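Local structure of fervidolysin (Fervidobacterium pennivorans, 1R6V) at residues L6-H18 against L600-L612. The protein degrades keratin into peptides as a calcium-binding, subtilisin-like serine protease, letting the bacterium grow on native feathers. The protein carries 1 engineered substitution. Numbering follows the deposited sequence.
Sequences LASLPEIKSQGYH and LLSGQISFGIQTL
His18 N gives a short but bent and weak hydrogen bond to Gln604 OE1, 2.6 Å long with an angle of 119° at the hydrogen. The bond joins the N-terminal loop, in what is inferred to be the propeptide, to Gln604 on strand 604-610 in the second beta-sandwich domain. The amide NE2 of Gln604 is held by Thr667, which helps fix the rotation of the group. Two waters bridge the segments nearby. Water 1 sits 2.7 Å from Ser14 OG and donates to Ser602 O; water 2 lies 2.8 Å from Gly16 O and accepts from Gln604 N. Tyr17 OH is hydrogen-bonded to Ile668 O, while Ser602 OG, 3.3 Å from Tyr17 OH, has its stronger partner in Asp456.

The Tyr17 ring packs against Gln604 and Gly603. Its CG is anti to the carbonyl carbon (chi1 -61°), and the ring reaches along Gly603 to Ser602. Gln604 NE2 lies in the ring plane at its edge, with ring and amide planes 76° apart. CE2 packs 3.6 Å from Gly603 CA. A leucine in place of Tyr17 would probably leave Ile668 O without its hydroxyl mate and the turn at Gly603 less well covered.

At the other end, Leu6 and Ala7 pack on Gln610, whose side chain extends beside Ala7 and across the end of Leu6. Leu6 also touches Val575 of the adjacent strand, and its carbonyl is bonded to Arg587. Its CD1 methyl lies over the strand backbone, 4.0 Å from Ile609 O.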
loop_
_atom_site.group_PDB
_atom_site.type_symbol
_atom_site.label_atom_id
_atom_site.label_comp_id
_atom_site.label_asym_id
_atom_site.label_seq_id
_atom_site.Cartn_x
_atom_site.Cartn_y
_atom_site.Cartn_z
ATOM N N LEU A 6 -20.247 37.659 -0.221
ATOM C CA LEU A 6 -19.768 37.190 1.075
ATOM C C LEU A 6 -20.710 37.558 2.225
ATOM O O LEU A 6 -20.888 36.783 3.165
ATOM C CB LEU A 6 -18.365 37.760 1.329
ATOM C CG LEU A 6 -17.426 37.051 2.306
ATOM C CD1 LEU A 6 -16.042 37.695 2.240
ATOM C CD2 LEU A 6 -17.981 37.133 3.709
ATOM N N ALA A 7 -21.318 38.738 2.139
ATOM C CA ALA A 7 -22.234 39.212 3.174
ATOM C C ALA A 7 -23.541 38.425 3.207
ATOM O O ALA A 7 -24.202 38.347 4.243
ATOM C CB ALA A 7 -22.527 40.696 2.961
ATOM N N SER A 8 -23.904 37.831 2.076
ATOM C CA SER A 8 -25.146 37.075 1.982
ATOM C C SER A 8 -25.011 35.607 2.380
ATOM O O SER A 8 -26.012 34.902 2.515
ATOM C CB SER A 8 -25.699 37.168 0.562
ATOM O OG SER A 8 -24.780 36.619 -0.365
ATOM N N LEU A 9 -23.781 35.146 2.569
ATOM C CA LEU A 9 -23.546 33.760 2.952
ATOM C C LEU A 9 -24.046 33.463 4.358
ATOM O O LEU A 9 -23.883 34.268 5.272
ATOM C CB LEU A 9 -22.056 33.424 2.875
ATOM C CG LEU A 9 -21.435 33.330 1.483
ATOM C CD1 LEU A 9 -19.955 33.015 1.631
ATOM C CD2 LEU A 9 -22.128 32.260 0.654
ATOM N N PRO A 10 -24.671 32.292 4.543
ATOM C CA PRO A 10 -25.200 31.870 5.842
ATOM C C PRO A 10 -24.112 31.290 6.740
ATOM O O PRO A 10 -23.008 30.988 6.284
ATOM C CB PRO A 10 -26.231 30.817 5.458
ATOM C CG PRO A 10 -25.567 30.152 4.285
ATOM C CD PRO A 10 -25.085 31.354 3.483
ATOM N N GLU A 11 -24.440 31.128 8.016
ATOM C CA GLU A 11 -23.517 30.573 8.996
ATOM C C GLU A 11 -23.616 29.052 8.938
ATOM O O GLU A 11 -24.724 28.511 8.906
ATOM C CB GLU A 11 -23.912 31.049 10.389
ATOM C CG GLU A 11 -24.200 32.532 10.452
ATOM C CD GLU A 11 -24.869 32.944 11.746
ATOM O OE1 GLU A 11 -24.258 32.740 12.819
ATOM O OE2 GLU A 11 -26.005 33.472 11.684
ATOM N N ILE A 12 -22.471 28.369 8.919
ATOM C CA ILE A 12 -22.462 26.905 8.880
ATOM C C ILE A 12 -21.468 26.305 9.868
ATOM O O ILE A 12 -20.574 26.990 10.359
ATOM C CB ILE A 12 -22.153 26.359 7.455
ATOM C CG1 ILE A 12 -20.657 26.462 7.142
ATOM C CG2 ILE A 12 -22.981 27.107 6.428
ATOM C CD1 ILE A 12 -20.090 27.852 7.219
ATOM N N LYS A 13 -21.640 25.018 10.164
ATOM C CA LYS A 13 -20.774 24.314 11.103
ATOM C C LYS A 13 -19.559 23.758 10.369
ATOM O O LYS A 13 -19.574 23.657 9.142
ATOM C CB LYS A 13 -21.560 23.174 11.760
ATOM C CG LYS A 13 -22.856 23.633 12.416
ATOM C CD LYS A 13 -23.724 22.455 12.854
ATOM C CE LYS A 13 -25.078 22.925 13.380
ATOM N NZ LYS A 13 -25.986 21.783 13.701
ATOM N N SER A 14 -18.512 23.409 11.115
ATOM C CA SER A 14 -17.294 22.857 10.523
ATOM C C SER A 14 -17.651 21.795 9.499
ATOM O O SER A 14 -18.573 21.003 9.705
ATOM C CB SER A 14 -16.393 22.234 11.592
ATOM O OG SER A 14 -15.234 21.658 10.997
ATOM N N GLN A 15 -16.906 21.787 8.399
ATOM C CA GLN A 15 -17.118 20.855 7.302
ATOM C C GLN A 15 -16.064 19.753 7.244
ATOM O O GLN A 15 -15.982 19.029 6.252
ATOM C CB GLN A 15 -17.111 21.615 5.973
ATOM C CG GLN A 15 -18.260 22.602 5.784
ATOM C CD GLN A 15 -19.619 21.940 5.913
ATOM O OE1 GLN A 15 -20.258 22.001 6.963
ATOM N NE2 GLN A 15 -20.060 21.289 4.846
ATOM N N GLY A 16 -15.256 19.631 8.292
ATOM C CA GLY A 16 -14.221 18.607 8.310
ATOM C C GLY A 16 -13.021 18.968 7.446
ATOM O O GLY A 16 -12.741 20.150 7.230
ATOM N N TYR A 17 -12.305 17.963 6.948
ATOM C CA TYR A 17 -11.138 18.222 6.110
ATOM C C TYR A 17 -11.363 17.869 4.643
ATOM O O TYR A 17 -12.330 17.192 4.299
ATOM C CB TYR A 17 -9.908 17.484 6.660
ATOM C CG TYR A 17 -9.569 17.952 8.057
ATOM C CD1 TYR A 17 -10.054 17.275 9.181
ATOM C CD2 TYR A 17 -8.869 19.143 8.257
ATOM C CE1 TYR A 17 -9.859 17.787 10.466
ATOM C CE2 TYR A 17 -8.672 19.662 9.538
ATOM C CZ TYR A 17 -9.173 18.984 10.632
ATOM O OH TYR A 17 -9.028 19.519 11.891
ATOM N N HIS A 18 -10.450 18.354 3.805
ATOM C CA HIS A 18 -10.461 18.178 2.352
ATOM C C HIS A 18 -10.500 16.710 1.924
ATOM O O HIS A 18 -10.149 15.812 2.690
ATOM C CB HIS A 18 -9.212 18.848 1.768
ATOM C CG HIS A 18 -9.278 19.110 0.295
ATOM N ND1 HIS A 18 -8.157 19.100 -0.513
ATOM C CD2 HIS A 18 -10.316 19.440 -0.511
ATOM C CE1 HIS A 18 -8.503 19.411 -1.750
ATOM N NE2 HIS A 18 -9.806 19.621 -1.776
ATOM N N LEU A 600 -9.317 28.423 18.483
ATOM C CA LEU A 600 -10.391 27.513 18.878
ATOM C C LEU A 600 -11.095 26.873 17.688
ATOM O O LEU A 600 -11.800 25.872 17.836
ATOM C CB LEU A 600 -11.422 28.245 19.738
ATOM C CG LEU A 600 -11.093 28.506 21.211
ATOM C CD1 LEU A 600 -9.826 29.352 21.350
ATOM C CD2 LEU A 600 -12.279 29.216 21.841
ATOM N N LEU A 601 -10.908 27.451 16.510
ATOM C CA LEU A 601 -11.525 26.919 15.312
ATOM C C LEU A 601 -10.779 25.673 14.866
ATOM O O LEU A 601 -9.566 25.553 15.066
ATOM C CB LEU A 601 -11.506 27.955 14.180
ATOM C CG LEU A 601 -12.423 29.169 14.353
ATOM C CD1 LEU A 601 -12.264 30.121 13.175
ATOM C CD2 LEU A 601 -13.861 28.694 14.474
ATOM N N SER A 602 -11.512 24.753 14.254
ATOM C CA SER A 602 -10.934 23.507 13.763
ATOM C C SER A 602 -11.460 23.215 12.366
ATOM O O SER A 602 -12.623 23.468 12.074
ATOM C CB SER A 602 -11.300 22.336 14.686
ATOM O OG SER A 602 -10.689 21.139 14.226
ATOM N N GLY A 603 -10.607 22.665 11.511
ATOM C CA GLY A 603 -11.029 22.350 10.159
ATOM C C GLY A 603 -10.214 23.121 9.138
ATOM O O GLY A 603 -9.015 23.309 9.314
ATOM N N GLN A 604 -10.860 23.575 8.071
ATOM C CA GLN A 604 -10.151 24.325 7.044
ATOM C C GLN A 604 -10.933 25.585 6.715
ATOM O O GLN A 604 -12.124 25.531 6.392
ATOM C CB GLN A 604 -9.934 23.421 5.831
ATOM C CG GLN A 604 -9.041 22.238 6.225
ATOM C CD GLN A 604 -8.950 21.161 5.170
ATOM O OE1 GLN A 604 -9.951 20.795 4.558
ATOM N NE2 GLN A 604 -7.744 20.632 4.962
ATOM N N ILE A 605 -10.260 26.726 6.826
ATOM C CA ILE A 605 -10.911 28.009 6.605
ATOM C C ILE A 605 -10.143 28.935 5.687
ATOM O O ILE A 605 -8.987 28.678 5.352
ATOM C CB ILE A 605 -11.116 28.761 7.952
ATOM C CG1 ILE A 605 -9.760 29.003 8.629
ATOM C CG2 ILE A 605 -12.044 27.966 8.873
ATOM C CD1 ILE A 605 -9.833 29.765 9.962
ATOM N N SER A 606 -10.820 30.005 5.275
ATOM C CA SER A 606 -10.227 31.051 4.450
ATOM C C SER A 606 -10.611 32.371 5.123
ATOM O O SER A 606 -11.589 32.436 5.879
ATOM C CB SER A 606 -10.759 31.015 3.005
ATOM O OG SER A 606 -10.377 29.807 2.360
ATOM N N PHE A 607 -9.838 33.418 4.843
ATOM C CA PHE A 607 -10.060 34.734 5.449
ATOM C C PHE A 607 -10.516 35.750 4.423
ATOM O O PHE A 607 -10.013 35.782 3.313
ATOM C CB PHE A 607 -8.761 35.261 6.086
ATOM C CG PHE A 607 -8.110 34.300 7.043
ATOM C CD1 PHE A 607 -8.835 33.748 8.087
ATOM C CD2 PHE A 607 -6.757 33.982 6.920
ATOM C CE1 PHE A 607 -8.232 32.893 9.005
ATOM C CE2 PHE A 607 -6.139 33.128 7.831
ATOM C CZ PHE A 607 -6.882 32.582 8.878
ATOM N N GLY A 608 -11.470 36.583 4.797
ATOM C CA GLY A 608 -11.916 37.585 3.851
ATOM C C GLY A 608 -12.284 38.879 4.533
ATOM O O GLY A 608 -12.257 39.001 5.758
ATOM N N ILE A 609 -12.626 39.858 3.712
ATOM C CA ILE A 609 -13.047 41.150 4.197
ATOM C C ILE A 609 -14.252 41.558 3.360
ATOM O O ILE A 609 -14.289 41.327 2.149
ATOM C CB ILE A 609 -11.915 42.190 4.063
ATOM C CG1 ILE A 609 -10.788 41.820 5.030
ATOM C CG2 ILE A 609 -12.437 43.586 4.365
ATOM C CD1 ILE A 609 -9.675 42.793 5.098
ATOM N N GLN A 610 -15.256 42.108 4.025
ATOM C CA GLN A 610 -16.448 42.586 3.337
ATOM C C GLN A 610 -16.748 44.001 3.826
ATOM O O GLN A 610 -16.399 44.372 4.944
ATOM C CB GLN A 610 -17.651 41.681 3.614
ATOM C CG GLN A 610 -18.056 41.573 5.076
ATOM C CD GLN A 610 -19.387 40.845 5.262
ATOM O OE1 GLN A 610 -20.424 41.464 5.530
ATOM N NE2 GLN A 610 -19.359 39.525 5.107
ATOM N N THR A 611 -17.386 44.782 2.965
ATOM C CA THR A 611 -17.765 46.156 3.285
ATOM C C THR A 611 -19.196 46.347 2.784
ATOM O O THR A 611 -19.585 45.738 1.791
ATOM C CB THR A 611 -16.831 47.162 2.585
ATOM O OG1 THR A 611 -17.304 48.497 2.815
ATOM C CG2 THR A 611 -16.791 46.891 1.097
ATOM N N LEU A 612 -19.970 47.193 3.465
ATOM C CA LEU A 612 -21.364 47.438 3.095
ATOM C C LEU A 612 -21.480 48.111 1.727
ATOM O O LEU A 612 -22.364 47.780 0.936
ATOM C CB LEU A 612 -22.051 48.303 4.162
ATOM C CG LEU A 612 -23.586 48.373 4.136
ATOM C CD1 LEU A 612 -24.163 46.990 4.420
ATOM C CD2 LEU A 612 -24.081 49.367 5.182
HETATM O O HOH W 1 -14.311 23.873 9.747
HETATM O O HOH W 2 -13.831 22.710 7.545
#